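Local coordinates for histidine utilization repressor (Pseudomonas syringae pv. tomato, PDB 2PKH), which probably represses the histidine utilization (hut) operon by binding its hutP region when inducer is absent, this chain being the C-terminal UTRA domain, at residues F38-V43 against Q74-Y79; E54-N59 against P64-Q69; E94-E99 against R132-G137. All coordinates share one frame; numbering follows the deposited sequence.

Contact 1 (F38-V43 against Q74-Y79); sequences FHSLIV and QTPYAY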
loop_
_atom_site.group_PDB
_atom_site.type_symbol
_atom_site.label_atom_id
_atom_site.label_comp_id
_atom_site.label_asym_id
_atom_site.label_seq_id
_atom_site.Cartn_x
_atom_site.Cartn_y
_atom_site.Cartn_z
ATOM N N PHE B 38 -28.663 -6.751 -4.987
ATOM C CA PHE B 38 -28.748 -7.504 -3.705
ATOM C C PHE B 38 -28.090 -6.736 -2.598
ATOM O O PHE B 38 -27.128 -6.018 -2.846
ATOM C CB PHE B 38 -28.082 -8.879 -3.845
ATOM C CG PHE B 38 -28.664 -9.731 -4.922
ATOM C CD1 PHE B 38 -30.051 -9.793 -5.104
ATOM C CD2 PHE B 38 -27.838 -10.561 -5.675
ATOM C CE1 PHE B 38 -30.623 -10.668 -6.026
ATOM C CE2 PHE B 38 -28.396 -11.435 -6.605
ATOM C CZ PHE B 38 -29.795 -11.489 -6.796
ATOM N N HIS B 39 -28.631 -6.843 -1.393
ATOM C CA HIS B 39 -28.249 -5.946 -0.305
ATOM C C HIS B 39 -28.075 -6.827 0.955
ATOM O O HIS B 39 -29.005 -7.514 1.345
ATOM C CB HIS B 39 -29.387 -4.923 -0.069
ATOM C CG HIS B 39 -29.126 -3.990 1.069
ATOM N ND1 HIS B 39 -30.114 -3.252 1.682
ATOM C CD2 HIS B 39 -28.009 -3.785 1.792
ATOM C CE1 HIS B 39 -29.604 -2.602 2.704
ATOM N NE2 HIS B 39 -28.317 -2.872 2.767
ATOM N N SER B 40 -26.894 -6.799 1.569
ATOM C CA SER B 40 -26.686 -7.438 2.793
ATOM C C SER B 40 -26.231 -6.384 3.851
ATOM O O SER B 40 -25.480 -5.466 3.538
ATOM C CB SER B 40 -25.641 -8.610 2.675
ATOM O OG SER B 40 -24.342 -8.140 2.215
ATOM N N LEU B 41 -26.686 -6.549 5.082
ATOM C CA LEU B 41 -26.152 -5.744 6.223
ATOM C C LEU B 41 -25.771 -6.751 7.292
ATOM O O LEU B 41 -26.619 -7.517 7.792
ATOM C CB LEU B 41 -27.196 -4.723 6.757
ATOM C CG LEU B 41 -26.482 -3.666 7.652
ATOM C CD1 LEU B 41 -27.343 -2.364 7.609
ATOM C CD2 LEU B 41 -26.340 -4.245 8.957
ATOM N N ILE B 42 -24.465 -6.792 7.621
ATOM C CA ILE B 42 -23.940 -7.757 8.569
ATOM C C ILE B 42 -23.163 -7.036 9.674
ATOM O O ILE B 42 -22.503 -6.063 9.377
ATOM C CB ILE B 42 -22.945 -8.733 7.883
ATOM C CG1 ILE B 42 -23.661 -9.487 6.719
ATOM C CG2 ILE B 42 -22.423 -9.768 8.930
ATOM C CD1 ILE B 42 -22.738 -10.496 5.971
ATOM N N VAL B 43 -23.257 -7.492 10.918
ATOM C CA VAL B 43 -22.443 -6.885 12.007
ATOM C C VAL B 43 -21.408 -7.938 12.268
ATOM O O VAL B 43 -21.730 -9.106 12.528
ATOM C CB VAL B 43 -23.219 -6.628 13.270
ATOM C CG1 VAL B 43 -22.358 -5.964 14.437
ATOM C CG2 VAL B 43 -24.468 -5.664 12.963
ATOM N N GLN B 74 -18.691 -17.474 5.562
ATOM C CA GLN B 74 -17.805 -16.851 4.613
ATOM C C GLN B 74 -18.151 -15.336 4.606
ATOM O O GLN B 74 -19.271 -15.009 4.832
ATOM C CB GLN B 74 -18.107 -17.490 3.235
ATOM C CG GLN B 74 -17.140 -17.159 2.107
ATOM C CD GLN B 74 -17.497 -17.908 0.831
ATOM O OE1 GLN B 74 -18.670 -18.242 0.578
ATOM N NE2 GLN B 74 -16.497 -18.202 0.046
ATOM N N THR B 75 -17.215 -14.405 4.390
ATOM C CA THR B 75 -17.642 -13.010 4.216
ATOM C C THR B 75 -18.165 -12.828 2.763
ATOM O O THR B 75 -17.797 -13.602 1.829
ATOM C CB THR B 75 -16.513 -12.002 4.401
ATOM O OG1 THR B 75 -15.570 -12.172 3.345
ATOM C CG2 THR B 75 -15.830 -12.101 5.798
ATOM N N PRO B 76 -19.067 -11.857 2.551
ATOM C CA PRO B 76 -19.472 -11.459 1.188
ATOM C C PRO B 76 -18.277 -11.183 0.219
ATOM O O PRO B 76 -18.249 -11.668 -0.916
ATOM C CB PRO B 76 -20.317 -10.206 1.414
ATOM C CG PRO B 76 -20.889 -10.379 2.860
ATOM C CD PRO B 76 -19.852 -11.203 3.625
ATOM N N TYR B 77 -17.277 -10.445 0.690
ATOM C CA TYR B 77 -16.102 -10.195 -0.176
ATOM C C TYR B 77 -15.407 -11.475 -0.605
ATOM O O TYR B 77 -15.052 -11.593 -1.752
ATOM C CB TYR B 77 -15.129 -9.289 0.506
ATOM C CG TYR B 77 -14.131 -8.740 -0.477
ATOM C CD1 TYR B 77 -14.435 -7.632 -1.278
ATOM C CD2 TYR B 77 -12.888 -9.358 -0.646
ATOM C CE1 TYR B 77 -13.505 -7.119 -2.199
ATOM C CE2 TYR B 77 -11.977 -8.891 -1.587
ATOM C CZ TYR B 77 -12.282 -7.761 -2.356
ATOM O OH TYR B 77 -11.334 -7.239 -3.264
ATOM N N ALA B 78 -15.228 -12.431 0.308
ATOM C CA ALA B 78 -14.566 -13.672 -0.033
ATOM C C ALA B 78 -15.410 -14.381 -1.049
ATOM O O ALA B 78 -14.896 -14.854 -2.068
ATOM C CB ALA B 78 -14.399 -14.551 1.204
ATOM N N TYR B 79 -16.716 -14.515 -0.770
ATOM C CA TYR B 79 -17.623 -15.115 -1.732
ATOM C C TYR B 79 -17.514 -14.467 -3.133
ATOM O O TYR B 79 -17.246 -15.137 -4.146
ATOM C CB TYR B 79 -19.059 -15.038 -1.248
ATOM C CG TYR B 79 -20.031 -15.486 -2.292
ATOM C CD1 TYR B 79 -20.138 -16.832 -2.612
ATOM C CD2 TYR B 79 -20.860 -14.565 -2.948
ATOM C CE1 TYR B 79 -21.022 -17.281 -3.606
ATOM C CE2 TYR B 79 -21.763 -14.980 -3.942
ATOM C CZ TYR B 79 -21.840 -16.362 -4.247
ATOM O OH TYR B 79 -22.732 -16.813 -5.173
#
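OG of Ser-40 is hydrogen-bonded to OH of Tyr-66, a bond between two hydroxyls, and it also touches the ring of Pro-76, whose CG is 4.2 Å from that OG. CB of Ser-40 points to the helix, and chi1 of 60° sets OG between the backbone N and the carbonyl carbon. Two residues further on, Ile-42 makes the main contact. Its CG1 branch runs beside the backbone N and then straight out (chi2 -180°), bringing the methyl CD1 to 3.6 Å from CG of Pro-76. The same methyl is 3.8 Å from CD of Pro-76, so it rests against the CG-CD side of the ring; Tyr-66, Glu-54 and Arg-56 also pack on this proline.

Pro-76 suits this place. It opens helix 76-83, where the missing N-H of a proline costs no helical bond. Directly before it, Thr-75 is the N-cap, and its OG1 accepts from Ala-78 N at 3.1 Å with an N-H...O angle of 160°. The first regular turn closes from Tyr-79 N to Thr-75 O, 3.0 Å. The helix start is therefore fixed by its own bonds, and the proline ring faces the strand as a rigid apolar piece.

Along strand 36-46, Ser-40 and Ile-42 look to the helix side of the sheet, while His-39 on the other side stacks on Phe-57. The contact seats helix 76-83 on the antiparallel sheet of the UTRA domain.

No hydrogen bond crosses between 38-43 and 74-79. Pro-76 offers only carbon here, and the buried serine hydroxyl is satisfied by Tyr-66 instead, so helix and sheet meet through apolar packing with the polar bond set alongside it.

Contact 2 (E54-N59 against P64-Q69); sequences EDRFVN and PDYLKQ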
loop_
_atom_site.group_PDB
_atom_site.type_symbol
_atom_site.label_atom_id
_atom_site.label_comp_id
_atom_site.label_asym_id
_atom_site.label_seq_id
_atom_site.Cartn_x
_atom_site.Cartn_y
_atom_site.Cartn_z
ATOM N N GLU B 54 -21.169 -3.838 8.058
ATOM C CA GLU B 54 -20.780 -3.809 6.621
ATOM C C GLU B 54 -22.127 -3.748 5.878
ATOM O O GLU B 54 -22.877 -4.717 5.961
ATOM C CB GLU B 54 -20.130 -5.149 6.256
ATOM C CG GLU B 54 -19.951 -5.432 4.750
ATOM C CD GLU B 54 -19.606 -6.932 4.430
ATOM O OE1 GLU B 54 -18.931 -7.239 3.400
ATOM O OE2 GLU B 54 -19.999 -7.792 5.225
ATOM N N ASP B 55 -22.430 -2.628 5.213
ATOM C CA ASP B 55 -23.685 -2.443 4.466
ATOM C C ASP B 55 -23.278 -2.507 3.019
ATOM O O ASP B 55 -22.553 -1.616 2.575
ATOM C CB ASP B 55 -24.219 -1.037 4.727
ATOM C CG ASP B 55 -25.732 -0.947 4.450
ATOM O OD1 ASP B 55 -26.336 -2.034 4.171
ATOM O OD2 ASP B 55 -26.278 0.196 4.459
ATOM N N ARG B 56 -23.639 -3.594 2.331
ATOM C CA ARG B 56 -23.040 -3.962 1.046
ATOM C C ARG B 56 -24.088 -4.140 -0.006
ATOM O O ARG B 56 -25.097 -4.802 0.244
ATOM C CB ARG B 56 -22.238 -5.306 1.175
ATOM C CG ARG B 56 -21.638 -5.803 -0.182
ATOM C CD ARG B 56 -20.573 -6.907 -0.014
ATOM N NE ARG B 56 -19.398 -6.528 0.804
ATOM C CZ ARG B 56 -18.329 -5.865 0.369
ATOM N NH1 ARG B 56 -18.262 -5.413 -0.886
ATOM N NH2 ARG B 56 -17.348 -5.589 1.234
ATOM N N PHE B 57 -23.839 -3.611 -1.176
ATOM C CA PHE B 57 -24.755 -3.796 -2.306
ATOM C C PHE B 57 -24.025 -4.438 -3.485
ATOM O O PHE B 57 -22.833 -4.132 -3.705
ATOM C CB PHE B 57 -25.308 -2.417 -2.710
ATOM C CG PHE B 57 -25.972 -1.684 -1.559
ATOM C CD1 PHE B 57 -27.365 -1.660 -1.421
ATOM C CD2 PHE B 57 -25.167 -1.049 -0.567
ATOM C CE1 PHE B 57 -27.942 -1.010 -0.315
ATOM C CE2 PHE B 57 -25.743 -0.416 0.519
ATOM C CZ PHE B 57 -27.145 -0.449 0.663
ATOM N N VAL B 58 -24.751 -5.281 -4.260
ATOM C CA VAL B 58 -24.146 -6.220 -5.213
ATOM C C VAL B 58 -25.007 -6.276 -6.445
ATOM O O VAL B 58 -26.241 -6.353 -6.398
ATOM C CB VAL B 58 -23.964 -7.678 -4.628
ATOM C CG1 VAL B 58 -23.362 -8.602 -5.652
ATOM C CG2 VAL B 58 -23.169 -7.694 -3.253
ATOM N N ASN B 59 -24.326 -6.178 -7.561
ATOM C CA ASN B 59 -24.967 -6.231 -8.827
ATOM C C ASN B 59 -25.478 -7.650 -8.985
ATOM O O ASN B 59 -24.681 -8.608 -9.011
ATOM C CB ASN B 59 -23.970 -5.950 -9.958
ATOM C CG ASN B 59 -24.549 -6.358 -11.286
ATOM O OD1 ASN B 59 -24.124 -7.351 -11.843
ATOM N ND2 ASN B 59 -25.637 -5.692 -11.712
ATOM N N PRO B 64 -25.421 -13.821 -9.289
ATOM C CA PRO B 64 -26.832 -14.155 -9.195
ATOM C C PRO B 64 -27.258 -14.945 -7.970
ATOM O O PRO B 64 -28.445 -14.904 -7.592
ATOM C CB PRO B 64 -27.137 -14.887 -10.516
ATOM C CG PRO B 64 -25.863 -15.059 -11.200
ATOM C CD PRO B 64 -24.801 -14.290 -10.545
ATOM N N ASP B 65 -26.319 -15.645 -7.334
ATOM C CA ASP B 65 -26.676 -16.520 -6.216
ATOM C C ASP B 65 -26.288 -15.928 -4.842
ATOM O O ASP B 65 -26.272 -16.652 -3.831
ATOM C CB ASP B 65 -26.020 -17.901 -6.379
ATOM C CG ASP B 65 -26.520 -18.642 -7.636
ATOM O OD1 ASP B 65 -27.697 -18.460 -8.012
ATOM O OD2 ASP B 65 -25.717 -19.368 -8.248
ATOM N N TYR B 66 -25.994 -14.624 -4.823
ATOM C CA TYR B 66 -25.611 -13.923 -3.611
ATOM C C TYR B 66 -26.618 -14.133 -2.465
ATOM O O TYR B 66 -26.228 -14.442 -1.341
ATOM C CB TYR B 66 -25.403 -12.439 -3.931
ATOM C CG TYR B 66 -24.728 -11.624 -2.801
ATOM C CD1 TYR B 66 -23.372 -11.548 -2.690
ATOM C CD2 TYR B 66 -25.496 -10.902 -1.911
ATOM C CE1 TYR B 66 -22.758 -10.792 -1.643
ATOM C CE2 TYR B 66 -24.893 -10.099 -0.856
ATOM C CZ TYR B 66 -23.564 -10.081 -0.726
ATOM O OH TYR B 66 -22.999 -9.250 0.258
ATOM N N LEU B 67 -27.909 -14.030 -2.758
ATOM C CA LEU B 67 -28.935 -14.094 -1.689
ATOM C C LEU B 67 -28.985 -15.485 -1.010
ATOM O O LEU B 67 -29.461 -15.639 0.116
ATOM C CB LEU B 67 -30.292 -13.706 -2.238
ATOM C CG LEU B 67 -30.445 -12.213 -2.621
ATOM C CD1 LEU B 67 -31.961 -12.004 -2.993
ATOM C CD2 LEU B 67 -30.023 -11.301 -1.504
ATOM N N LYS B 68 -28.482 -16.475 -1.718
ATOM C CA LYS B 68 -28.554 -17.856 -1.305
ATOM C C LYS B 68 -27.451 -18.264 -0.340
ATOM O O LYS B 68 -27.474 -19.377 0.175
ATOM C CB LYS B 68 -28.502 -18.772 -2.568
ATOM C CG LYS B 68 -29.694 -18.552 -3.490
ATOM C CD LYS B 68 -29.366 -19.046 -4.887
ATOM C CE LYS B 68 -30.380 -18.452 -5.903
ATOM N NZ LYS B 68 -30.134 -19.020 -7.270
ATOM N N GLN B 69 -26.486 -17.370 -0.096
ATOM C CA GLN B 69 -25.311 -17.693 0.700
ATOM C C GLN B 69 -25.490 -17.543 2.258
ATOM O O GLN B 69 -26.362 -16.760 2.743
ATOM C CB GLN B 69 -24.142 -16.829 0.232
ATOM C CG GLN B 69 -23.878 -16.838 -1.262
ATOM C CD GLN B 69 -23.659 -18.263 -1.809
ATOM O OE1 GLN B 69 -22.928 -19.053 -1.222
ATOM N NE2 GLN B 69 -24.313 -18.590 -2.911
#
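Val-58 lies over one face of the Tyr-66 ring in a CH-pi contact. Its methyl CG2 is 3.6 Å from the ring centroid, 18° off the normal, and offset toward the CE1-CZ bond of Tyr-66, with both of those carbons 3.5 Å from CG2. With CG1 anti to the backbone N (chi1 179°), the valine leaves CG2 beside that N, where it can settle on the ring.

Arg-56 adds a plain van der Waals touch. Its aliphatic chain crosses the tyrosine at about a right angle, with the methylene CD 3.4 Å from OH of Tyr-66, and then bends at chi3, turning the guanidinium to other partners. That hydroxyl has its polar partner in Ser-40.

Charge pairs stay within each segment. NE of Arg-56 gives a hydrogen-bonded salt bridge to OE1 of Glu-54 at 2.7 Å. The oxygen lies in the guanidinium plane, but the donor stands 38° above that of the carboxylate; NH1 goes to Thr-129. Together these bonds limit how the guanidinium can rotate. At the outer turn, Lys-68 NZ meets Asp-65 OD1 at 2.6 Å, while Asp-65 O accepts from Lys-68 N and, at 2.9 Å, from Gln-69 NE2, the two donors coming from opposite faces of its plane.

A bound 1,2-ethanediol, probably from the crystallisation liquor, lies about 4 Å from the Arg-56 side chain. The 3-10 turn 66-68 plugs its tyrosine onto strand 49-59 a few residues after the chain leaves that strand, between Phe-38 of strand 36-46 and Pro-76 of helix 76-83.

Contact 3 (E94-E99 against R132-G137); sequences EAILAE and RLIHPG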
loop_
_atom_site.group_PDB
_atom_site.type_symbol
_atom_site.label_atom_id
_atom_site.label_comp_id
_atom_site.label_asym_id
_atom_site.label_seq_id
_atom_site.Cartn_x
_atom_site.Cartn_y
_atom_site.Cartn_z
ATOM N N GLU B 94 -13.439 8.590 6.143
ATOM C CA GLU B 94 -13.954 9.727 6.861
ATOM C C GLU B 94 -14.063 9.361 8.339
ATOM O O GLU B 94 -14.214 8.200 8.683
ATOM C CB GLU B 94 -15.384 10.012 6.333
ATOM C CG GLU B 94 -15.376 10.869 5.093
ATOM C CD GLU B 94 -16.759 11.039 4.481
ATOM O OE1 GLU B 94 -17.294 10.054 3.954
ATOM O OE2 GLU B 94 -17.253 12.189 4.478
ATOM N N ALA B 95 -14.025 10.373 9.184
ATOM C CA ALA B 95 -14.365 10.213 10.595
ATOM C C ALA B 95 -15.732 10.876 10.806
ATOM O O ALA B 95 -15.981 12.074 10.497
ATOM C CB ALA B 95 -13.262 10.866 11.495
ATOM N N ILE B 96 -16.615 10.094 11.376
ATOM C CA ILE B 96 -17.971 10.554 11.624
ATOM C C ILE B 96 -18.471 10.069 12.971
ATOM O O ILE B 96 -17.860 9.190 13.611
ATOM C CB ILE B 96 -18.922 9.976 10.510
ATOM C CG1 ILE B 96 -19.042 8.460 10.685
ATOM C CG2 ILE B 96 -18.461 10.487 9.041
ATOM C CD1 ILE B 96 -20.274 7.805 9.987
ATOM N N LEU B 97 -19.622 10.607 13.366
ATOM C CA LEU B 97 -20.457 9.992 14.451
ATOM C C LEU B 97 -21.531 9.043 13.851
ATOM O O LEU B 97 -22.114 9.347 12.813
ATOM C CB LEU B 97 -21.122 11.091 15.293
ATOM C CG LEU B 97 -20.239 11.971 16.157
ATOM C CD1 LEU B 97 -21.022 12.983 17.032
ATOM C CD2 LEU B 97 -19.326 11.070 17.033
ATOM N N ALA B 98 -21.758 7.857 14.449
ATOM C CA ALA B 98 -22.768 6.989 13.870
ATOM C C ALA B 98 -24.193 7.471 14.203
ATOM O O ALA B 98 -24.405 8.271 15.140
ATOM C CB ALA B 98 -22.546 5.543 14.377
ATOM N N GLU B 99 -25.174 6.961 13.469
ATOM C CA GLU B 99 -26.588 7.229 13.779
ATOM C C GLU B 99 -26.971 6.429 14.991
ATOM O O GLU B 99 -26.351 5.382 15.283
ATOM C CB GLU B 99 -27.455 6.791 12.581
ATOM C CG GLU B 99 -27.204 7.602 11.320
ATOM C CD GLU B 99 -27.438 9.073 11.559
ATOM O OE1 GLU B 99 -28.500 9.420 12.120
ATOM O OE2 GLU B 99 -26.534 9.877 11.262
ATOM N N ARG B 132 -20.508 0.201 2.585
ATOM C CA ARG B 132 -20.333 1.325 3.496
ATOM C C ARG B 132 -19.978 0.650 4.773
ATOM O O ARG B 132 -20.756 -0.153 5.299
ATOM C CB ARG B 132 -21.679 2.063 3.654
ATOM C CG ARG B 132 -21.634 3.295 4.538
ATOM C CD ARG B 132 -23.025 3.887 4.689
ATOM N NE ARG B 132 -22.885 5.207 5.313
ATOM C CZ ARG B 132 -22.983 5.400 6.610
ATOM N NH1 ARG B 132 -23.267 4.370 7.393
ATOM N NH2 ARG B 132 -22.820 6.613 7.133
ATOM N N LEU B 133 -18.762 0.875 5.264
ATOM C CA LEU B 133 -18.313 0.065 6.433
ATOM C C LEU B 133 -18.070 1.033 7.575
ATOM O O LEU B 133 -17.320 2.021 7.419
ATOM C CB LEU B 133 -17.002 -0.662 6.085
ATOM C CG LEU B 133 -16.931 -1.407 4.731
ATOM C CD1 LEU B 133 -15.453 -1.559 4.458
ATOM C CD2 LEU B 133 -17.536 -2.726 5.045
ATOM N N ILE B 134 -18.700 0.825 8.701
ATOM C CA ILE B 134 -18.510 1.786 9.796
ATOM C C ILE B 134 -17.919 1.030 10.964
ATOM O O ILE B 134 -18.395 -0.063 11.292
ATOM C CB ILE B 134 -19.811 2.654 10.056
ATOM C CG1 ILE B 134 -19.714 3.471 11.357
ATOM C CG2 ILE B 134 -21.069 1.781 10.092
ATOM C CD1 ILE B 134 -20.824 4.703 11.302
ATOM N N HIS B 135 -16.851 1.584 11.529
ATOM C CA HIS B 135 -16.123 0.899 12.577
ATOM C C HIS B 135 -16.097 1.800 13.792
ATOM O O HIS B 135 -15.870 2.983 13.606
ATOM C CB HIS B 135 -14.674 0.665 12.170
ATOM C CG HIS B 135 -14.502 0.111 10.802
ATOM N ND1 HIS B 135 -14.297 -1.237 10.554
ATOM C CD2 HIS B 135 -14.557 0.714 9.599
ATOM C CE1 HIS B 135 -14.128 -1.420 9.260
ATOM N NE2 HIS B 135 -14.303 -0.258 8.653
ATOM N N PRO B 136 -16.279 1.241 15.021
ATOM C CA PRO B 136 -15.893 2.115 16.161
ATOM C C PRO B 136 -14.399 2.508 16.139
ATOM O O PRO B 136 -13.527 1.682 15.952
ATOM C CB PRO B 136 -16.243 1.266 17.391
ATOM C CG PRO B 136 -17.189 0.130 16.864
ATOM C CD PRO B 136 -16.689 -0.114 15.481
ATOM N N GLY B 137 -14.134 3.773 16.285
ATOM C CA GLY B 137 -12.785 4.275 16.125
ATOM C C GLY B 137 -11.850 3.680 17.163
ATOM O O GLY B 137 -10.641 3.552 16.921
#
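Ile-96 and Ile-134 cross at about a right angle and meet at their end methyls, CD1 to CD1 at 3.4 Å, tighter than usual for two carbons. Each reaches there differently: in Ile-134 the CG1 branch stands anti to the backbone N (chi1 169°), whereas in Ile-96 it is wedged between N and the carbonyl carbon (chi1 68°). Beside this pair, CB of Ala-98 rests 3.6 Å from the same CD1 of Ile-134, so one methyl touches both Ile-96 and Ala-98.

Arg-132 comes in from the flank. Its chain runs extended from CG to NE, and NH2 stops 4.0 Å from CD1 of Ile-96, approaching the methyl obliquely. The charge itself is met elsewhere, by a salt bridge from NH1 to Glu-102, whose other carboxylate oxygen accepts from the N-H of Glu-99, the N-cap of helix 100-106.

The contact bridges two strands of the UTRA sheet, 88-97 and 126-136, across 113-123, whose Cys-114 also touches Ile-134. Leu-97 points away, packing on Pro-113 of the second subunit. With no hydrogen bond between them, the segments meet mainly through methyl groups, with the arginine's NH2 at the flank and its NH1 tying the strand to the helix start.

Overall arrangement
Contacts 1 and 2 are buried and adjoin, their centres about 6 Å apart: they hold the neighbouring strands 36-46 and 49-59, and contact 2 is nested within the loop that contact 1 closes. Pro-76 and Tyr-66, one from each, share a face of the sheet and touch. Contact 3, only partly buried, lies about 18 Å from contact 1 and about 22 Å from contact 2 between centres, toward strand 88-97, outermost within this chain, with the second subunit close by. It still meets contact 2 through the backbone bond of Asp-55 to Arg-132. Chemically, contact 2 adds an aromatic face to the aliphatic packing that carries contacts 1 and 3.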